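Local coordinates for ribosomal RNA small subunit methyltransferase E (Legionella pneumophila, PDB 5O95), which probably methylates N3 of uridine 1498 in the 16S rRNA of the assembled small ribosomal subunit, using S-adenosyl-L-methionine as methyl donor, at residues P12-P17 and N47-E52; V107-P112 and I150-Q155. One frame throughout, in Å; residues are numbered along the deposited sequence. Where two conformers were deposited one is given.

Contact 1 (P12-P17 and N47-E52)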
ATOM      1  N   PRO B  12      13.784 -21.459  12.500  1.00 16.45           N
ATOM      2  CA  PRO B  12      15.122 -21.059  12.933  1.00 14.09           C
ATOM      3  C   PRO B  12      16.018 -22.285  13.046  1.00 16.38           C
ATOM      4  O   PRO B  12      15.549 -23.413  13.211  1.00 20.30           O
ATOM      5  CB  PRO B  12      14.874 -20.435  14.309  1.00 25.31           C
ATOM      6  CG  PRO B  12      13.632 -21.107  14.799  1.00 24.06           C
ATOM      7  CD  PRO B  12      12.773 -21.267  13.559  1.00 15.28           C
ATOM      8  N   GLY B  13      17.314 -22.041  12.931  1.00 15.69           N
ATOM      9  CA  GLY B  13      18.312 -23.074  13.182  1.00 13.34           C
ATOM     10  C   GLY B  13      19.212 -23.293  11.984  1.00 15.90           C
ATOM     11  O   GLY B  13      19.000 -22.767  10.895  1.00 18.73           O
ATOM     12  N   GLU B  14      20.254 -24.090  12.230  1.00 14.03           N
ATOM     13  CA  GLU B  14      21.179 -24.528  11.197  1.00 17.84           C
ATOM     14  C   GLU B  14      20.910 -25.999  10.932  1.00 14.61           C
ATOM     15  O   GLU B  14      20.732 -26.779  11.881  1.00 17.63           O
ATOM     16  CB  GLU B  14      22.610 -24.396  11.704  1.00 19.31           C
ATOM     17  CG  GLU B  14      23.039 -23.002  12.040  1.00 21.11           C
ATOM     18  CD  GLU B  14      23.084 -22.105  10.832  1.00 52.36           C
ATOM     19  OE1 GLU B  14      23.514 -22.583   9.762  1.00 30.74           O
ATOM     20  OE2 GLU B  14      22.686 -20.927  10.955  1.00 44.08           O
ATOM     21  N   TYR B  15      20.939 -26.386   9.646  1.00 16.05           N
ATOM     22  CA  TYR B  15      20.597 -27.733   9.220  1.00 16.26           C
ATOM     23  C   TYR B  15      21.534 -28.142   8.099  1.00 18.67           C
ATOM     24  O   TYR B  15      22.136 -27.297   7.437  1.00 20.18           O
ATOM     25  CB  TYR B  15      19.132 -27.875   8.767  1.00 18.74           C
ATOM     26  CG  TYR B  15      18.228 -27.397   9.862  1.00 14.88           C
ATOM     27  CD1 TYR B  15      17.965 -28.209  10.951  1.00 16.15           C
ATOM     28  CD2 TYR B  15      17.710 -26.099   9.851  1.00 18.35           C
ATOM     29  CE1 TYR B  15      17.189 -27.777  11.997  1.00 17.56           C
ATOM     30  CE2 TYR B  15      16.925 -25.647  10.901  1.00 17.70           C
ATOM     31  CZ  TYR B  15      16.677 -26.498  11.971  1.00 17.29           C
ATOM     32  OH  TYR B  15      15.902 -26.057  13.023  1.00 17.25           O
ATOM     33  N   GLN B  16      21.648 -29.449   7.910  1.00 21.80           N
ATOM     34  CA  GLN B  16      22.526 -29.995   6.889  1.00 20.66           C
ATOM     35  C   GLN B  16      21.735 -30.892   5.956  1.00 21.98           C
ATOM     36  O   GLN B  16      20.723 -31.461   6.357  1.00 18.69           O
ATOM     37  CB  GLN B  16      23.652 -30.832   7.516  1.00 21.38           C
ATOM     38  CG  GLN B  16      24.497 -30.075   8.531  1.00 37.38           C
ATOM     39  CD  GLN B  16      25.005 -28.741   8.007  1.00 85.08           C
ATOM     40  OE1 GLN B  16      25.430 -28.635   6.856  1.00 74.74           O
ATOM     41  NE2 GLN B  16      24.957 -27.713   8.852  1.00 67.30           N
ATOM     42  N   PRO B  17      22.196 -31.083   4.716  1.00 20.03           N
ATOM     43  CA  PRO B  17      21.477 -31.990   3.817  1.00 22.36           C
ATOM     44  C   PRO B  17      21.342 -33.371   4.433  1.00 19.44           C
ATOM     45  O   PRO B  17      22.242 -33.853   5.126  1.00 24.71           O
ATOM     46  CB  PRO B  17      22.365 -32.019   2.568  1.00 25.88           C
ATOM     47  CG  PRO B  17      22.998 -30.669   2.556  1.00 22.84           C
ATOM     48  CD  PRO B  17      23.271 -30.355   4.021  1.00 27.83           C
ATOM     49  N   ASN B  47      15.750 -19.756   7.490  1.00 16.19           N
ATOM     50  CA  ASN B  47      16.122 -19.738   8.901  1.00 14.36           C
ATOM     51  C   ASN B  47      16.344 -18.340   9.467  1.00 15.89           C
ATOM     52  O   ASN B  47      16.791 -18.205  10.617  1.00 18.65           O
ATOM     53  CB  ASN B  47      17.341 -20.640   9.161  1.00 13.33           C
ATOM     54  CG  ASN B  47      18.641 -20.072   8.605  1.00 16.94           C
ATOM     55  OD1 ASN B  47      18.646 -19.129   7.805  1.00 14.82           O
ATOM     56  ND2 ASN B  47      19.764 -20.699   8.990  1.00 17.55           N
ATOM     57  N   GLY B  48      15.979 -17.294   8.720  1.00 16.44           N
ATOM     58  CA  GLY B  48      16.243 -15.941   9.153  1.00 17.59           C
ATOM     59  C   GLY B  48      17.671 -15.488   8.993  1.00 15.92           C
ATOM     60  O   GLY B  48      17.985 -14.355   9.350  1.00 18.62           O
ATOM     61  N   ASP B  49      18.556 -16.338   8.472  1.00 15.45           N
ATOM     62  CA  ASP B  49      19.942 -15.978   8.248  1.00 15.18           C
ATOM     63  C   ASP B  49      20.314 -16.205   6.783  1.00 15.40           C
ATOM     64  O   ASP B  49      21.451 -16.549   6.458  1.00 17.42           O
ATOM     65  CB  ASP B  49      20.859 -16.763   9.189  1.00 16.88           C
ATOM     66  CG  ASP B  49      22.260 -16.182   9.276  1.00 21.73           C
ATOM     67  OD1 ASP B  49      22.434 -14.948   9.128  1.00 26.75           O
ATOM     68  OD2 ASP B  49      23.195 -16.978   9.494  1.00 27.55           O
ATOM     69  N   ASN B  50      19.339 -15.990   5.884  1.00 14.88           N
ATOM     70  CA  ASN B  50      19.588 -15.990   4.439  1.00 14.99           C
ATOM     71  C   ASN B  50      20.059 -17.347   3.914  1.00 15.84           C
ATOM     72  O   ASN B  50      20.837 -17.422   2.948  1.00 16.51           O
ATOM     73  CB  ASN B  50      20.496 -14.830   4.047  1.00 15.64           C
ATOM     74  CG  ASN B  50      19.856 -13.505   4.392  1.00 17.31           C
ATOM     75  OD1 ASN B  50      18.757 -13.229   3.933  1.00 20.11           O
ATOM     76  ND2 ASN B  50      20.510 -12.709   5.244  1.00 20.39           N
ATOM     77  N   LYS B  51      19.583 -18.424   4.534  0.55 16.84           N
ATOM     78  CA  LYS B  51      19.735 -19.766   3.990  0.55 13.82           C
ATOM     79  C   LYS B  51      18.358 -20.336   3.685  0.55 15.89           C
ATOM     80  O   LYS B  51      17.427 -20.190   4.488  0.55 17.81           O
ATOM     81  CB  LYS B  51      20.468 -20.688   4.963  0.55 15.24           C
ATOM     82  CG  LYS B  51      21.923 -20.307   5.142  0.55 20.37           C
ATOM     83  CD  LYS B  51      22.612 -21.222   6.152  0.55 20.25           C
ATOM     84  CE  LYS B  51      24.010 -20.724   6.463  0.55 25.49           C
ATOM     85  NZ  LYS B  51      24.651 -21.567   7.508  0.55 27.15           N
ATOM     86  N   GLU B  52      18.242 -20.991   2.534  1.00 16.83           N
ATOM     87  CA  GLU B  52      17.033 -21.696   2.123  1.00 14.01           C
ATOM     88  C   GLU B  52      17.323 -23.190   2.122  1.00 19.91           C
ATOM     89  O   GLU B  52      18.357 -23.622   1.600  1.00 20.17           O
ATOM     90  CB  GLU B  52      16.588 -21.259   0.726  1.00 16.69           C
ATOM     91  CG  GLU B  52      15.880 -19.900   0.727  1.00 13.26           C
ATOM     92  CD  GLU B  52      15.399 -19.498  -0.647  1.00 21.53           C
ATOM     93  OE1 GLU B  52      15.434 -20.306  -1.599  1.00 20.94           O
ATOM     94  OE2 GLU B  52      14.940 -18.347  -0.782  1.00 20.25           O
TER
HETATM   95  O   HOH W   1      18.367 -19.360  12.475  1.00 22.46           O

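Contact 2 (V107-P112 and I150-Q155)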
ATOM      1  N   VAL B 107      11.795  -3.416   4.679  1.00 16.70           N
ATOM      2  CA  VAL B 107      12.185  -2.628   5.843  1.00 16.43           C
ATOM      3  C   VAL B 107      13.144  -3.461   6.690  1.00 15.83           C
ATOM      4  O   VAL B 107      13.003  -4.679   6.796  1.00 16.97           O
ATOM      5  CB  VAL B 107      10.921  -2.215   6.617  1.00 16.31           C
ATOM      6  CG1 VAL B 107      10.385  -3.399   7.452  1.00 17.19           C
ATOM      7  CG2 VAL B 107      11.172  -0.990   7.498  1.00 18.25           C
ATOM      8  N   ALA B 108      14.142  -2.793   7.274  1.00 14.47           N
ATOM      9  CA  ALA B 108      15.137  -3.478   8.087  1.00 14.12           C
ATOM     10  C   ALA B 108      14.721  -3.570   9.548  1.00 18.06           C
ATOM     11  O   ALA B 108      15.037  -4.562  10.215  1.00 17.25           O
ATOM     12  CB  ALA B 108      16.472  -2.735   7.985  1.00 16.85           C
ATOM     13  N   CYS B 109      14.000  -2.569  10.047  0.51 13.19           N
ATOM     14  CA  CYS B 109      13.678  -2.449  11.464  0.51 15.72           C
ATOM     15  C   CYS B 109      12.381  -1.669  11.581  0.51 15.22           C
ATOM     16  O   CYS B 109      12.166  -0.721  10.829  0.51 17.66           O
ATOM     17  CB  CYS B 109      14.748  -1.635  12.191  0.51 14.19           C
ATOM     18  SG  CYS B 109      14.712  -1.821  13.988  0.51 16.69           S
ATOM     19  N   ILE B 110      11.537  -2.056  12.538  1.00 17.19           N
ATOM     20  CA  ILE B 110      10.254  -1.393  12.769  1.00 15.35           C
ATOM     21  C   ILE B 110      10.127  -1.113  14.258  1.00 19.71           C
ATOM     22  O   ILE B 110      10.253  -2.039  15.063  1.00 19.14           O
ATOM     23  CB  ILE B 110       9.062  -2.266  12.331  1.00 18.96           C
ATOM     24  CG1 ILE B 110       9.212  -2.729  10.891  1.00 25.50           C
ATOM     25  CG2 ILE B 110       7.753  -1.466  12.489  1.00 20.38           C
ATOM     26  CD1 ILE B 110       8.363  -3.937  10.563  1.00 23.77           C
ATOM     27  N   THR B 111       9.821   0.135  14.617  1.00 18.69           N
ATOM     28  CA  THR B 111       9.510   0.503  16.003  1.00 21.27           C
ATOM     29  C   THR B 111       8.089   1.044  16.084  1.00 16.52           C
ATOM     30  O   THR B 111       7.784   2.051  15.427  1.00 19.48           O
ATOM     31  CB  THR B 111      10.489   1.564  16.533  1.00 22.13           C
ATOM     32  OG1 THR B 111      11.813   1.022  16.580  1.00 21.84           O
ATOM     33  CG2 THR B 111      10.070   2.029  17.941  1.00 24.69           C
ATOM     34  N   PRO B 112       7.187   0.421  16.837  1.00 19.40           N
ATOM     35  CA  PRO B 112       5.898   1.070  17.117  1.00 22.72           C
ATOM     36  C   PRO B 112       6.161   2.312  17.951  1.00 19.80           C
ATOM     37  O   PRO B 112       6.918   2.279  18.916  1.00 21.89           O
ATOM     38  CB  PRO B 112       5.126   0.003  17.908  1.00 21.49           C
ATOM     39  CG  PRO B 112       5.845  -1.313  17.594  1.00 24.05           C
ATOM     40  CD  PRO B 112       7.279  -0.919  17.431  1.00 22.78           C
ATOM     41  N   ILE B 150      14.442 -11.877   8.872  1.00 15.55           N
ATOM     42  CA  ILE B 150      13.262 -11.251   9.459  1.00 16.69           C
ATOM     43  C   ILE B 150      13.618  -9.833   9.892  1.00 13.49           C
ATOM     44  O   ILE B 150      14.632  -9.644  10.564  1.00 18.15           O
ATOM     45  CB  ILE B 150      12.791 -12.039  10.693  1.00 17.14           C
ATOM     46  CG1 ILE B 150      12.731 -13.544  10.399  1.00 21.49           C
ATOM     47  CG2 ILE B 150      11.449 -11.458  11.203  1.00 16.81           C
ATOM     48  CD1 ILE B 150      11.785 -13.923   9.290  1.00 21.17           C
ATOM     49  N   PRO B 151      12.816  -8.813   9.531  1.00 14.54           N
ATOM     50  CA  PRO B 151      13.070  -7.459  10.035  1.00 17.87           C
ATOM     51  C   PRO B 151      13.091  -7.462  11.551  1.00 17.85           C
ATOM     52  O   PRO B 151      12.399  -8.249  12.194  1.00 19.29           O
ATOM     53  CB  PRO B 151      11.861  -6.640   9.534  1.00 17.02           C
ATOM     54  CG  PRO B 151      11.107  -7.483   8.592  1.00 20.51           C
ATOM     55  CD  PRO B 151      11.665  -8.908   8.629  1.00 15.86           C
ATOM     56  N   GLU B 152      13.892  -6.563  12.121  1.00 17.55           N
ATOM     57  CA  GLU B 152      13.884  -6.372  13.565  1.00 16.84           C
ATOM     58  C   GLU B 152      12.606  -5.647  13.968  1.00 16.91           C
ATOM     59  O   GLU B 152      12.256  -4.614  13.393  1.00 21.15           O
ATOM     60  CB  GLU B 152      15.110  -5.557  13.985  1.00 20.13           C
ATOM     61  CG  GLU B 152      15.248  -5.370  15.493  1.00 27.96           C
ATOM     62  CD  GLU B 152      16.516  -4.627  15.881  1.00 48.36           C
ATOM     63  OE1 GLU B 152      17.289  -4.242  14.979  1.00 40.35           O
ATOM     64  OE2 GLU B 152      16.740  -4.427  17.091  1.00 42.93           O
ATOM     65  N   LEU B 153      11.889  -6.199  14.949  1.00 17.50           N
ATOM     66  CA  LEU B 153      10.704  -5.558  15.503  1.00 15.82           C
ATOM     67  C   LEU B 153      11.117  -5.092  16.888  1.00 22.62           C
ATOM     68  O   LEU B 153      11.436  -5.910  17.756  1.00 20.57           O
ATOM     69  CB  LEU B 153       9.517  -6.516  15.551  1.00 20.72           C
ATOM     70  CG  LEU B 153       8.267  -6.009  16.292  1.00 18.81           C
ATOM     71  CD1 LEU B 153       7.739  -4.740  15.659  1.00 20.09           C
ATOM     72  CD2 LEU B 153       7.179  -7.082  16.280  1.00 25.52           C
ATOM     73  N   ARG B 154      11.181  -3.783  17.067  1.00 20.47           N
ATOM     74  CA  ARG B 154      11.638  -3.200  18.315  1.00 19.49           C
ATOM     75  C   ARG B 154      10.466  -2.978  19.259  1.00 21.97           C
ATOM     76  O   ARG B 154       9.315  -2.867  18.842  1.00 22.66           O
ATOM     77  CB  ARG B 154      12.329  -1.864  18.045  1.00 26.76           C
ATOM     78  CG  ARG B 154      13.629  -1.978  17.288  1.00 29.41           C
ATOM     79  CD  ARG B 154      14.802  -2.103  18.230  1.00 43.21           C
ATOM     80  NE  ARG B 154      16.055  -1.767  17.563  1.00 65.30           N
ATOM     81  CZ  ARG B 154      16.591  -0.550  17.550  1.00 74.76           C
ATOM     82  NH1 ARG B 154      15.984   0.455  18.170  1.00 58.81           N
ATOM     83  NH2 ARG B 154      17.734  -0.336  16.914  1.00 65.02           N
ATOM     84  N   GLN B 155      10.780  -2.923  20.549  1.00 21.78           N
ATOM     85  CA  GLN B 155       9.766  -2.616  21.550  1.00 23.50           C
ATOM     86  C   GLN B 155       9.228  -1.199  21.330  1.00 24.22           C
ATOM     87  O   GLN B 155       9.981  -0.305  20.924  1.00 25.09           O
ATOM     88  CB  GLN B 155      10.374  -2.738  22.942  1.00 25.05           C
ATOM     89  CG  GLN B 155      10.659  -4.168  23.344  1.00 33.24           C
ATOM     90  CD  GLN B 155       9.403  -5.014  23.379  1.00 51.33           C
ATOM     91  OE1 GLN B 155       8.374  -4.603  23.925  1.00 44.52           O
ATOM     92  NE2 GLN B 155       9.477  -6.198  22.786  1.00 33.98           N
TER
HETATM   93  O   HOH W   2      13.326   1.402  18.773  1.00 26.30           O

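Contact 1 (P12-P17 and N47-E52)
Asn-47 and Gly-13 join the beta-hairpin turn between strands 42-46 and 51-61 of the PUA domain to the loop that follows strand 8-10. Inside the turn, Asn-47 makes an Asx turn: its OD1 accepts from the backbone N of Asp-49 at 2.9 Å, the donor standing above the carbonyl plane of the amide, and takes a second, weak bond from the backbone N of Lys-51. CG of Asn-47 lies between its own backbone N and carbonyl carbon (chi1 72°), which brings this carbon close to Gly-13 O. Asn-47 ND2 donates to Gly-13 O over 2.9 Å with an N-H...O angle of 161°. Gly-13 O lies in the amide plane, whereas ND2 is tilted from the plane of the glycine carbonyl. With bonds at both ends, the amide is fixed in its rotation. A water adds a backbone-to-backbone bridge, accepting from Gly-13 N at 2.9 Å and donating to Asn-47 O at 2.7 Å. Gly-13 has a backbone conformation in which a CB would jam against Pro-12 O. Tyr-15 OH donates to Pro-12 O at 2.7 Å, the oxygen lying at the edge of the ring and in its plane. Toward solvent, Glu-14 bends at chi2 (-65°) and its side chain crosses the extended Lys-51 at about a right angle. Glu-14 OE2 lies 4.2 Å from Asp-49 OD2, a like-charge proximity that the ammonium may partly offset. Lys-51, modelled in two conformers, reaches Glu-14 in the one described here: a salt bridge in which NZ meets the syn side of OE1 at 2.7 Å.

Contact 2 (V107-P112 and I150-Q155)
Cys-109 pairs with Glu-152 and Ile-110 with Leu-153 in two parallel bridges between strands 109-114 and 152-158, the touching parts differing in direction by 14°. Ile-110 is gripped on both its polar backbone atoms: its N donates to Glu-152 O at 2.8 Å, and its O accepts from Arg-154 N at 2.8 Å in a nearly straight bond (174°). One step earlier, Glu-152 N donates to Ala-108 O at 3.0 Å. At the far end Pro-112 has no N-H to continue the pattern; its CD instead abuts Arg-154 O at 3.2 Å, an oxygen that is buried without a polar partner. On the face bearing Cys-109 and Glu-152, SG of Cys-109 lies anti to its backbone N (chi1 -163°) in the conformer described, touching Arg-154 CG at 3.5 Å and lying over one face of the guanidinium. Arg-154 bends at chi2, and its NE forms a salt bridge with Glu-152 OE2 at 2.8 Å, approaching from above the carboxylate plane while the oxygen stays close to the guanidinium plane. Thr-111 OG1 packs against CB and CG of Arg-154, bonds His-84 NE2, and shares a water with Arg-154 NH1, which donates to it over 2.9 Å. On the Ile-110 and Leu-153 face the cross-segment contacts are apolar. Leu-153 CD1 lies 4.2 Å from Pro-112 CD and near CB of Ile-110, and both Leu-153 and Ile-110 rest on Met-99 of helix 94-104. Pro-151, its CB against Val-107 CG1, packs on Ile-138 and Cys-142 of helix 124-145. That helix links the two strands in a beta-alpha-beta crossover; within this chain, 152-158 is an outermost strand of the parallel sheet of the SPOUT methyltransferase domain.

How the contacts relate
Contact 1 belongs to the PUA domain and contact 2 to the SPOUT methyltransferase domain, and the chain closes the first before it opens the second. Their centres are 21 Å apart, yet their nearest atoms come within about 4 Å without touching. The near approach is of Gly-48 to Ile-150; beside it, Asn-50 bonds the side chain of Gln-149 and the backbone of Asn-148, just ahead of contact 2. Contact 2 lies deeper and closer to the cofactor site, with the side chain of Pro-112 about 12 Å from Gly-197, an S-adenosyl-L-methionine-binding residue; contact 1 lies at the surface, away from that site.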